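Local coordinates for protein chitinase A (PDB 4MNK) that probably hydrolyses chitin as a family 18 plant class V chitinase, and binds N-acetylglucosamine sugars in the cleft at the mouth of its TIM barrel, at residues A[119-124]-A[188-193]; A[159-162]-A[167-170]; A[219-224]-A[234-239]. One frame throughout, in Å; residues are numbered along the deposited sequence.

Interaction 1 (A[119-124]-A[188-193]). With NAG (2-acetamido-2-deoxy-beta-D-glucopyranose), chain B; NAG (2-acetamido-2-deoxy-beta-D-glucopyranose), chain C.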
loop_
_atom_site.group_PDB
_atom_site.type_symbol
_atom_site.label_atom_id
_atom_site.label_comp_id
_atom_site.label_asym_id
_atom_site.label_seq_id
_atom_site.Cartn_x
_atom_site.Cartn_y
_atom_site.Cartn_z
ATOM N N TYR A 119 -0.746 9.847 -0.073
ATOM C CA TYR A 119 -1.012 10.993 0.786
ATOM C C TYR A 119 -1.855 10.526 1.967
ATOM O O TYR A 119 -3.019 10.152 1.806
ATOM C CB TYR A 119 -1.752 12.060 -0.029
ATOM C CG TYR A 119 -2.171 13.329 0.697
ATOM C CD1 TYR A 119 -3.098 14.186 0.113
ATOM C CD2 TYR A 119 -1.648 13.679 1.948
ATOM C CE1 TYR A 119 -3.492 15.358 0.737
ATOM C CE2 TYR A 119 -2.048 14.853 2.591
ATOM C CZ TYR A 119 -2.970 15.684 1.975
ATOM O OH TYR A 119 -3.370 16.848 2.587
ATOM N N GLU A 120 -1.255 10.547 3.152
ATOM C CA GLU A 120 -1.896 10.003 4.342
ATOM C C GLU A 120 -2.025 11.080 5.423
ATOM O O GLU A 120 -1.110 11.255 6.223
ATOM C CB GLU A 120 -1.112 8.778 4.840
ATOM C CG GLU A 120 -1.047 7.653 3.803
ATOM C CD GLU A 120 -0.149 6.487 4.189
ATOM O OE1 GLU A 120 0.017 6.206 5.393
ATOM O OE2 GLU A 120 0.377 5.826 3.273
ATOM N N TYR A 121 -3.147 11.806 5.474
ATOM C CA TYR A 121 -4.336 11.609 4.635
ATOM C C TYR A 121 -4.913 12.970 4.237
ATOM O O TYR A 121 -4.624 13.975 4.895
ATOM C CB TYR A 121 -5.405 10.817 5.402
ATOM C CG TYR A 121 -4.927 9.470 5.881
ATOM C CD1 TYR A 121 -5.028 8.342 5.069
ATOM C CD2 TYR A 121 -4.354 9.329 7.143
ATOM C CE1 TYR A 121 -4.574 7.103 5.508
ATOM C CE2 TYR A 121 -3.893 8.104 7.588
ATOM C CZ TYR A 121 -4.006 6.997 6.770
ATOM O OH TYR A 121 -3.549 5.784 7.223
ATOM N N PRO A 122 -5.732 13.013 3.164
ATOM C CA PRO A 122 -6.395 14.260 2.767
ATOM C C PRO A 122 -7.558 14.615 3.698
ATOM O O PRO A 122 -8.729 14.542 3.311
ATOM C CB PRO A 122 -6.880 13.963 1.346
ATOM C CG PRO A 122 -7.047 12.480 1.309
ATOM C CD PRO A 122 -5.963 11.932 2.185
ATOM N N GLU A 123 -7.210 14.993 4.925
ATOM C CA GLU A 123 -8.173 15.403 5.939
ATOM C C GLU A 123 -7.535 16.521 6.768
ATOM O O GLU A 123 -6.312 16.559 6.901
ATOM C CB GLU A 123 -8.597 14.208 6.812
ATOM C CG GLU A 123 -7.473 13.499 7.575
ATOM C CD GLU A 123 -7.132 14.166 8.899
ATOM O OE1 GLU A 123 -7.970 14.930 9.424
ATOM O OE2 GLU A 123 -6.020 13.920 9.416
ATOM N N PRO A 124 -8.351 17.437 7.329
ATOM C CA PRO A 124 -9.817 17.528 7.305
ATOM C C PRO A 124 -10.391 18.035 5.972
ATOM O O PRO A 124 -9.718 17.961 4.941
ATOM C CB PRO A 124 -10.121 18.498 8.452
ATOM C CG PRO A 124 -8.922 19.350 8.539
ATOM C CD PRO A 124 -7.758 18.467 8.203
ATOM N N ASN A 188 -5.551 1.931 -4.177
ATOM C CA ASN A 188 -4.921 0.895 -3.382
ATOM C C ASN A 188 -5.387 1.034 -1.941
ATOM O O ASN A 188 -4.980 1.952 -1.224
ATOM C CB ASN A 188 -3.401 1.002 -3.508
ATOM C CG ASN A 188 -2.918 0.736 -4.924
ATOM O OD1 ASN A 188 -3.304 -0.255 -5.546
ATOM N ND2 ASN A 188 -2.078 1.626 -5.443
ATOM N N VAL A 189 -6.272 0.126 -1.537
ATOM C CA VAL A 189 -6.907 0.183 -0.224
ATOM C C VAL A 189 -5.977 -0.403 0.832
ATOM O O VAL A 189 -5.674 -1.596 0.813
ATOM C CB VAL A 189 -8.266 -0.564 -0.213
ATOM C CG1 VAL A 189 -8.940 -0.435 1.144
ATOM C CG2 VAL A 189 -9.182 -0.041 -1.315
ATOM N N MET A 190 -5.535 0.447 1.753
ATOM C CA MET A 190 -4.573 0.047 2.779
ATOM C C MET A 190 -5.269 -0.666 3.938
ATOM O O MET A 190 -5.428 -0.116 5.033
ATOM C CB MET A 190 -3.753 1.255 3.238
ATOM C CG MET A 190 -2.929 1.863 2.106
ATOM S SD MET A 190 -1.897 3.254 2.581
ATOM C CE MET A 190 -3.107 4.567 2.702
ATOM N N ALA A 191 -5.665 -1.910 3.674
ATOM C CA ALA A 191 -6.442 -2.718 4.612
ATOM C C ALA A 191 -5.549 -3.434 5.628
ATOM O O ALA A 191 -5.525 -4.665 5.706
ATOM C CB ALA A 191 -7.302 -3.710 3.850
ATOM N N TYR A 192 -4.818 -2.644 6.406
ATOM C CA TYR A 192 -3.921 -3.165 7.433
ATOM C C TYR A 192 -3.612 -2.077 8.456
ATOM O O TYR A 192 -4.132 -0.960 8.357
ATOM C CB TYR A 192 -2.637 -3.753 6.820
ATOM C CG TYR A 192 -2.045 -2.968 5.669
ATOM C CD1 TYR A 192 -1.179 -1.898 5.898
ATOM C CD2 TYR A 192 -2.337 -3.307 4.347
ATOM C CE1 TYR A 192 -0.629 -1.177 4.834
ATOM C CE2 TYR A 192 -1.792 -2.594 3.280
ATOM C CZ TYR A 192 -0.940 -1.537 3.530
ATOM O OH TYR A 192 -0.413 -0.847 2.461
ATOM N N ASP A 193 -2.772 -2.417 9.434
ATOM C CA ASP A 193 -2.451 -1.549 10.571
ATOM C C ASP A 193 -3.689 -1.196 11.401
ATOM O O ASP A 193 -3.813 -0.080 11.917
ATOM C CB ASP A 193 -1.668 -0.301 10.126
ATOM C CG ASP A 193 -0.232 -0.620 9.731
ATOM O OD1 ASP A 193 0.296 -1.670 10.162
ATOM O OD2 ASP A 193 0.372 0.191 8.994
HETATM C C1 NAG B . 1.438 2.562 4.876
HETATM C C2 NAG B . 2.399 3.179 3.850
HETATM C C3 NAG B . 3.780 2.524 3.907
HETATM C C4 NAG B . 4.288 2.294 5.334
HETATM C C5 NAG B . 3.184 1.668 6.194
HETATM C C6 NAG B . 3.604 1.431 7.646
HETATM C C7 NAG B . 1.462 2.007 1.857
HETATM C C8 NAG B . 0.990 2.186 0.442
HETATM N N2 NAG B . 1.887 3.114 2.482
HETATM O O1 NAG B . 0.263 3.338 4.950
HETATM O O3 NAG B . 4.705 3.301 3.174
HETATM O O4 NAG B . 5.403 1.431 5.272
HETATM O O5 NAG B . 2.041 2.500 6.158
HETATM O O6 NAG B . 3.927 2.652 8.275
HETATM O O7 NAG B . 1.433 0.886 2.368
HETATM C C1 NAG C . -4.502 3.505 14.339
HETATM C C2 NAG C . -4.193 3.403 12.844
HETATM C C3 NAG C . -2.740 3.003 12.575
HETATM C C4 NAG C . -1.753 3.813 13.414
HETATM C C5 NAG C . -2.215 3.904 14.874
HETATM C C6 NAG C . -1.306 4.807 15.707
HETATM C C7 NAG C . -6.243 2.825 11.630
HETATM C C8 NAG C . -7.062 1.734 11.004
HETATM N N2 NAG C . -5.091 2.460 12.198
HETATM O O3 NAG C . -2.464 3.171 11.200
HETATM O O4 NAG C . -0.479 3.206 13.341
HETATM O O5 NAG C . -3.558 4.356 14.966
HETATM O O6 NAG C . -1.374 6.137 15.242
HETATM O O7 NAG C . -6.647 3.990 11.611
#
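Glu120 and Met190 meet in the sugar cleft. Glu120 OE2 lies 3.5 Å from Met190 SD, while the methyl CE turns back along the acid toward its CG and CD. The bend at the end of the methionine (chi3 -77°) brings CE there. Tyr121 adds a looser apolar touch, with its CE1 4.1 Å from Met190 CE.

The NAG of chain B also touches both Glu120 and Met190. Its O1 sits almost evenly between the two carboxylate oxygens, 2.9 Å from Glu120 OE1 and 3.0 Å from Glu120 OE2. Both contacts are weak hydrogen bonds from O1, and they share one proton. Met190 SD is 3.2 Å from the same O1. Tyr192 OH donates a short bond of 2.5 Å to O7 of this sugar, which lies at the edge of the phenol ring. The NAG of chain C is held through the backbone: its N2 donates to Asp193 O at 2.9 Å, fairly straight (161°).

In the second shell, the peptide before Tyr121 is cis, and the Tyr121 ring folds back with one face over Glu120 CB. Asp193 OD1 forms a salt bridge to Arg243. Asp118 stands close to Glu120. Both belong to the DxDxE signature of family 18, in which the glutamate is generally the proton donor.

The loop 119-124 leads from strand 114-119 into helix 125-149. Met190 belongs to the strand region 186-190, which runs between strands 155-161 and 234-247 in the barrel wall.

Interaction 2 (A[159-162]-A[167-170]). With NAG (2-acetamido-2-deoxy-beta-D-glucopyranose), chain C; NAG (2-acetamido-2-deoxy-beta-D-glucopyranose), chain D.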
loop_
_atom_site.group_PDB
_atom_site.type_symbol
_atom_site.label_atom_id
_atom_site.label_comp_id
_atom_site.label_asym_id
_atom_site.label_seq_id
_atom_site.Cartn_x
_atom_site.Cartn_y
_atom_site.Cartn_z
ATOM N N ALA A 159 -3.137 5.779 -2.975
ATOM C CA ALA A 159 -3.358 5.031 -1.750
ATOM C C ALA A 159 -4.553 5.632 -1.024
ATOM O O ALA A 159 -4.696 6.858 -0.948
ATOM C CB ALA A 159 -2.123 5.091 -0.872
ATOM N N VAL A 160 -5.416 4.766 -0.501
ATOM C CA VAL A 160 -6.524 5.211 0.334
ATOM C C VAL A 160 -6.534 4.471 1.664
ATOM O O VAL A 160 -6.088 3.323 1.762
ATOM C CB VAL A 160 -7.915 5.108 -0.371
ATOM C CG1 VAL A 160 -7.959 5.975 -1.625
ATOM C CG2 VAL A 160 -8.275 3.667 -0.701
ATOM N N TYR A 161 -7.035 5.158 2.684
ATOM C CA TYR A 161 -7.341 4.577 3.984
ATOM C C TYR A 161 -8.236 3.354 3.787
ATOM O O TYR A 161 -8.905 3.229 2.756
ATOM C CB TYR A 161 -8.050 5.645 4.819
ATOM C CG TYR A 161 -8.251 5.341 6.287
ATOM C CD1 TYR A 161 -9.530 5.339 6.838
ATOM C CD2 TYR A 161 -7.168 5.091 7.132
ATOM C CE1 TYR A 161 -9.732 5.083 8.186
ATOM C CE2 TYR A 161 -7.359 4.828 8.483
ATOM C CZ TYR A 161 -8.645 4.827 9.001
ATOM O OH TYR A 161 -8.858 4.572 10.337
ATOM N N PHE A 162 -8.250 2.449 4.766
ATOM C CA PHE A 162 -9.030 1.215 4.647
ATOM C C PHE A 162 -10.524 1.479 4.469
ATOM O O PHE A 162 -11.240 0.652 3.904
ATOM C CB PHE A 162 -8.778 0.280 5.842
ATOM C CG PHE A 162 -9.718 0.486 7.003
ATOM C CD1 PHE A 162 -9.517 1.520 7.913
ATOM C CD2 PHE A 162 -10.796 -0.375 7.196
ATOM C CE1 PHE A 162 -10.382 1.704 8.990
ATOM C CE2 PHE A 162 -11.666 -0.197 8.266
ATOM C CZ PHE A 162 -11.461 0.841 9.167
ATOM N N PHE A 167 -12.743 10.075 9.672
ATOM C CA PHE A 167 -12.488 8.668 9.983
ATOM C C PHE A 167 -13.807 8.047 10.490
ATOM O O PHE A 167 -14.706 8.794 10.881
ATOM C CB PHE A 167 -11.350 8.582 11.006
ATOM C CG PHE A 167 -10.033 9.079 10.470
ATOM C CD1 PHE A 167 -9.683 10.424 10.574
ATOM C CD2 PHE A 167 -9.156 8.208 9.833
ATOM C CE1 PHE A 167 -8.473 10.891 10.060
ATOM C CE2 PHE A 167 -7.944 8.664 9.315
ATOM C CZ PHE A 167 -7.602 10.009 9.433
ATOM N N PRO A 168 -13.928 6.702 10.475
ATOM C CA PRO A 168 -15.212 6.059 10.806
ATOM C C PRO A 168 -15.780 6.373 12.196
ATOM O O PRO A 168 -17.002 6.354 12.367
ATOM C CB PRO A 168 -14.902 4.560 10.679
ATOM C CG PRO A 168 -13.415 4.458 10.730
ATOM C CD PRO A 168 -12.917 5.704 10.081
ATOM N N TRP A 169 -14.913 6.658 13.165
ATOM C CA TRP A 169 -15.353 7.012 14.525
ATOM C C TRP A 169 -15.680 8.500 14.690
ATOM O O TRP A 169 -16.395 8.885 15.621
ATOM C CB TRP A 169 -14.318 6.564 15.563
ATOM C CG TRP A 169 -12.981 7.240 15.440
ATOM C CD1 TRP A 169 -12.581 8.385 16.068
ATOM C CD2 TRP A 169 -11.868 6.810 14.645
ATOM N NE1 TRP A 169 -11.290 8.696 15.713
ATOM C CE2 TRP A 169 -10.828 7.746 14.841
ATOM C CE3 TRP A 169 -11.648 5.723 13.786
ATOM C CZ2 TRP A 169 -9.585 7.630 14.208
ATOM C CZ3 TRP A 169 -10.410 5.609 13.157
ATOM C CH2 TRP A 169 -9.396 6.559 13.373
ATOM N N GLU A 170 -15.147 9.325 13.789
ATOM C CA GLU A 170 -15.393 10.767 13.780
ATOM C C GLU A 170 -15.149 11.289 12.367
ATOM O O GLU A 170 -14.007 11.549 11.976
ATOM C CB GLU A 170 -14.491 11.478 14.798
ATOM C CG GLU A 170 -14.878 12.926 15.085
ATOM C CD GLU A 170 -14.347 13.424 16.419
ATOM O OE1 GLU A 170 -15.171 13.746 17.302
ATOM O OE2 GLU A 170 -13.112 13.490 16.595
HETATM C C1 NAG C . -4.502 3.505 14.339
HETATM C C2 NAG C . -4.193 3.403 12.844
HETATM C C3 NAG C . -2.740 3.003 12.575
HETATM C C4 NAG C . -1.753 3.813 13.414
HETATM C C5 NAG C . -2.215 3.904 14.874
HETATM C C6 NAG C . -1.306 4.807 15.707
HETATM C C7 NAG C . -6.243 2.825 11.630
HETATM C C8 NAG C . -7.062 1.734 11.004
HETATM N N2 NAG C . -5.091 2.460 12.198
HETATM O O3 NAG C . -2.464 3.171 11.200
HETATM O O4 NAG C . -0.479 3.206 13.341
HETATM O O5 NAG C . -3.558 4.356 14.966
HETATM O O6 NAG C . -1.374 6.137 15.242
HETATM O O7 NAG C . -6.647 3.990 11.611
HETATM C C1 NAG D . -9.012 3.744 17.138
HETATM C C2 NAG D . -8.019 4.882 17.380
HETATM C C3 NAG D . -7.026 5.032 16.224
HETATM C C4 NAG D . -6.471 3.700 15.708
HETATM C C5 NAG D . -7.621 2.695 15.550
HETATM C C6 NAG D . -7.170 1.310 15.093
HETATM C C7 NAG D . -8.986 6.666 18.754
HETATM C C8 NAG D . -9.749 7.957 18.756
HETATM N N2 NAG D . -8.743 6.128 17.559
HETATM O O1 NAG D . -9.747 3.499 18.317
HETATM O O3 NAG D . -5.965 5.877 16.614
HETATM O O4 NAG D . -5.868 3.958 14.457
HETATM O O5 NAG D . -8.324 2.564 16.772
HETATM O O6 NAG D . -6.337 0.712 16.063
HETATM O O7 NAG D . -8.621 6.166 19.817
#
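Tyr161 is the bump here, and the turn 167-170 supplies the hollow. Phe167 closes one side of it in a T-shaped pair: its edge points at the face of the Tyr161 ring, with centroids 5.0 Å apart and planes at 89°. Phe167 CD2 comes within 3.5 Å of Tyr161 CZ. The opposite face of Tyr161 is covered toward its rim by Phe162 CD1, so the phenol is flanked on both faces. Pro168, which has two conformers, borders the ring edge in one of them, so this touch is less certain.

The phenol reaches outward because CG is anti to the backbone N (chi1 -170°). Its OH meets the rim of the indole, 3.4 Å from Trp169 CZ3, and donates a 2.6 Å bond to O7 of the NAG of chain C. Trp169 is itself a flat partition. Phe167 CB backs one face, and N2 of the NAG of chain D lies over the other toward the rim, 3.7 Å above the plane. A sugar resting on an indole is a common form of carbohydrate recognition.

Tyr161 comes from barrel strand 155-161, beside strand 186-190. The type I turn from Phe167 to Glu170 lies in the loop joining the short antiparallel strands 165-166 and 173-174.

Interaction 3 (A[219-224]-A[234-239])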
loop_
_atom_site.group_PDB
_atom_site.type_symbol
_atom_site.label_atom_id
_atom_site.label_comp_id
_atom_site.label_asym_id
_atom_site.label_seq_id
_atom_site.Cartn_x
_atom_site.Cartn_y
_atom_site.Cartn_z
ATOM N N VAL A 219 -15.130 -4.565 6.273
ATOM C CA VAL A 219 -15.920 -3.380 6.621
ATOM C C VAL A 219 -15.467 -2.169 5.799
ATOM O O VAL A 219 -16.293 -1.422 5.274
ATOM C CB VAL A 219 -15.873 -3.079 8.140
ATOM C CG1 VAL A 219 -16.428 -1.690 8.450
ATOM C CG2 VAL A 219 -16.653 -4.134 8.914
ATOM N N GLY A 220 -14.153 -1.994 5.674
ATOM C CA GLY A 220 -13.593 -0.929 4.849
ATOM C C GLY A 220 -13.993 -1.035 3.389
ATOM O O GLY A 220 -14.448 -0.059 2.792
ATOM N N ILE A 221 -13.828 -2.226 2.814
ATOM C CA ILE A 221 -14.228 -2.486 1.431
ATOM C C ILE A 221 -15.726 -2.227 1.235
ATOM O O ILE A 221 -16.122 -1.550 0.277
ATOM C CB ILE A 221 -13.827 -3.922 0.979
ATOM C CG1 ILE A 221 -12.300 -4.042 0.823
ATOM C CG2 ILE A 221 -14.547 -4.330 -0.312
ATOM C CD1 ILE A 221 -11.682 -3.183 -0.283
ATOM N N GLU A 222 -16.543 -2.745 2.156
ATOM C CA GLU A 222 -17.989 -2.506 2.153
ATOM C C GLU A 222 -18.305 -1.009 2.068
ATOM O O GLU A 222 -19.202 -0.601 1.325
ATOM C CB GLU A 222 -18.652 -3.107 3.403
ATOM C CG GLU A 222 -18.701 -4.643 3.457
ATOM C CD GLU A 222 -19.773 -5.254 2.566
ATOM O OE1 GLU A 222 -19.589 -6.405 2.111
ATOM O OE2 GLU A 222 -20.801 -4.592 2.321
ATOM N N SER A 223 -17.557 -0.194 2.812
ATOM C CA SER A 223 -17.809 1.249 2.869
ATOM C C SER A 223 -17.575 1.954 1.535
ATOM O O SER A 223 -18.334 2.849 1.162
ATOM C CB SER A 223 -17.008 1.915 3.996
ATOM O OG SER A 223 -15.637 2.081 3.664
ATOM N N PHE A 224 -16.529 1.552 0.817
ATOM C CA PHE A 224 -16.269 2.104 -0.511
ATOM C C PHE A 224 -17.352 1.698 -1.511
ATOM O O PHE A 224 -17.816 2.521 -2.300
ATOM C CB PHE A 224 -14.891 1.681 -1.022
ATOM C CG PHE A 224 -13.756 2.470 -0.431
ATOM C CD1 PHE A 224 -12.971 1.927 0.579
ATOM C CD2 PHE A 224 -13.471 3.756 -0.885
ATOM C CE1 PHE A 224 -11.915 2.656 1.129
ATOM C CE2 PHE A 224 -12.420 4.494 -0.340
ATOM C CZ PHE A 224 -11.640 3.940 0.668
ATOM N N LEU A 234 -11.274 -0.946 -6.912
ATOM C CA LEU A 234 -10.676 -1.227 -5.609
ATOM C C LEU A 234 -9.657 -2.349 -5.696
ATOM O O LEU A 234 -9.942 -3.424 -6.229
ATOM C CB LEU A 234 -11.746 -1.586 -4.573
ATOM C CG LEU A 234 -12.826 -0.552 -4.235
ATOM C CD1 LEU A 234 -13.890 -1.190 -3.363
ATOM C CD2 LEU A 234 -12.244 0.681 -3.552
ATOM N N VAL A 235 -8.468 -2.085 -5.165
ATOM C CA VAL A 235 -7.411 -3.082 -5.083
ATOM C C VAL A 235 -7.095 -3.302 -3.603
ATOM O O VAL A 235 -6.713 -2.373 -2.891
ATOM C CB VAL A 235 -6.172 -2.651 -5.906
ATOM C CG1 VAL A 235 -4.993 -3.573 -5.655
ATOM C CG2 VAL A 235 -6.513 -2.644 -7.386
ATOM N N LEU A 236 -7.297 -4.533 -3.138
ATOM C CA LEU A 236 -7.180 -4.855 -1.716
ATOM C C LEU A 236 -5.734 -5.013 -1.256
ATOM O O LEU A 236 -5.019 -5.895 -1.732
ATOM C CB LEU A 236 -7.967 -6.128 -1.397
ATOM C CG LEU A 236 -7.885 -6.639 0.045
ATOM C CD1 LEU A 236 -8.580 -5.698 1.024
ATOM C CD2 LEU A 236 -8.467 -8.040 0.140
ATOM N N GLY A 237 -5.320 -4.177 -0.308
ATOM C CA GLY A 237 -3.976 -4.267 0.249
ATOM C C GLY A 237 -3.812 -5.412 1.223
ATOM O O GLY A 237 -4.704 -5.681 2.034
ATOM N N ILE A 238 -2.670 -6.088 1.123
ATOM C CA ILE A 238 -2.288 -7.167 2.026
ATOM C C ILE A 238 -0.854 -6.885 2.478
ATOM O O ILE A 238 0.030 -6.682 1.636
ATOM C CB ILE A 238 -2.360 -8.556 1.332
ATOM C CG1 ILE A 238 -3.762 -8.807 0.752
ATOM C CG2 ILE A 238 -1.943 -9.672 2.301
ATOM C CD1 ILE A 238 -3.878 -10.034 -0.141
ATOM N N PRO A 239 -0.613 -6.856 3.801
ATOM C CA PRO A 239 0.736 -6.565 4.280
ATOM C C PRO A 239 1.671 -7.771 4.196
ATOM O O PRO A 239 1.247 -8.912 4.420
ATOM C CB PRO A 239 0.502 -6.184 5.740
ATOM C CG PRO A 239 -0.684 -6.982 6.141
ATOM C CD PRO A 239 -1.556 -7.084 4.915
#
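The Phe224 ring is approached obliquely by the Leu234 methyl CD2. Away from the leucine, the ring packs on Val160 CG2 and the carbonyl oxygens of Tyr161 and Phe162. Most of the contact with Leu234 is made at the base of the side chain. Phe224 CB is 3.8 Å from Leu234 CD2 and equally far from Leu234 CD1, so the leucine fork straddles the methylene. With CG beside the backbone N (chi1 -78°), the ring then leads away from strand 234-239, toward strand 155-161.

Ile221, one helical turn earlier, reaches further along the strand. Its CG1 is 4.1 Å from Leu236 CD1, where the two side chains cross at about a right angle. Its tip CD1 touches Leu234 CD1 more loosely, at 4.3 Å. Beyond the contact, Ile221 also packs on Tyr316 of helix 307-319.

The axes of helix 219-224 and strand 234-239 pass 10.5 Å apart and run nearly antiparallel, at 168°. This is the packing of a TIM barrel, with a helix lying along the outside of the strand that follows it. Within the helix, Ser223 OG donates a 2.6 Å bond to Gly220 O, which also accepts from Phe224 N. The serine hydroxyl is further bonded to Gln164 N.

The cross-contact is purely apolar. Four buried side chains meet through methyl, methylene and ring carbons. Helix and strand are therefore joined here by shape and burial, not by directional bonds.

In the fold
Each contact has one segment on neighbouring strands of the barrel wall. Interactions 1 and 2 are closest, with centres about 6 Å apart. Their strands are probably hydrogen-bonded through Met190 N and Val160 O at 2.9 Å, and Tyr121 packs on Tyr161. Both touch the NAG of chain C. Interaction 1 also holds the NAG of chain B, and interaction 2 the NAG of chain D, so together they line the sugar cleft. The centre of interaction 3 lies about 11 Å from each of the other two. Its Phe224 side chain is about 11 Å from a bound NAG. Val189 O is probably hydrogen-bonded to Gly237 N (2.8 Å), and Phe224 CZ packs against Val160 CG2 (3.6 Å), behind the cleft.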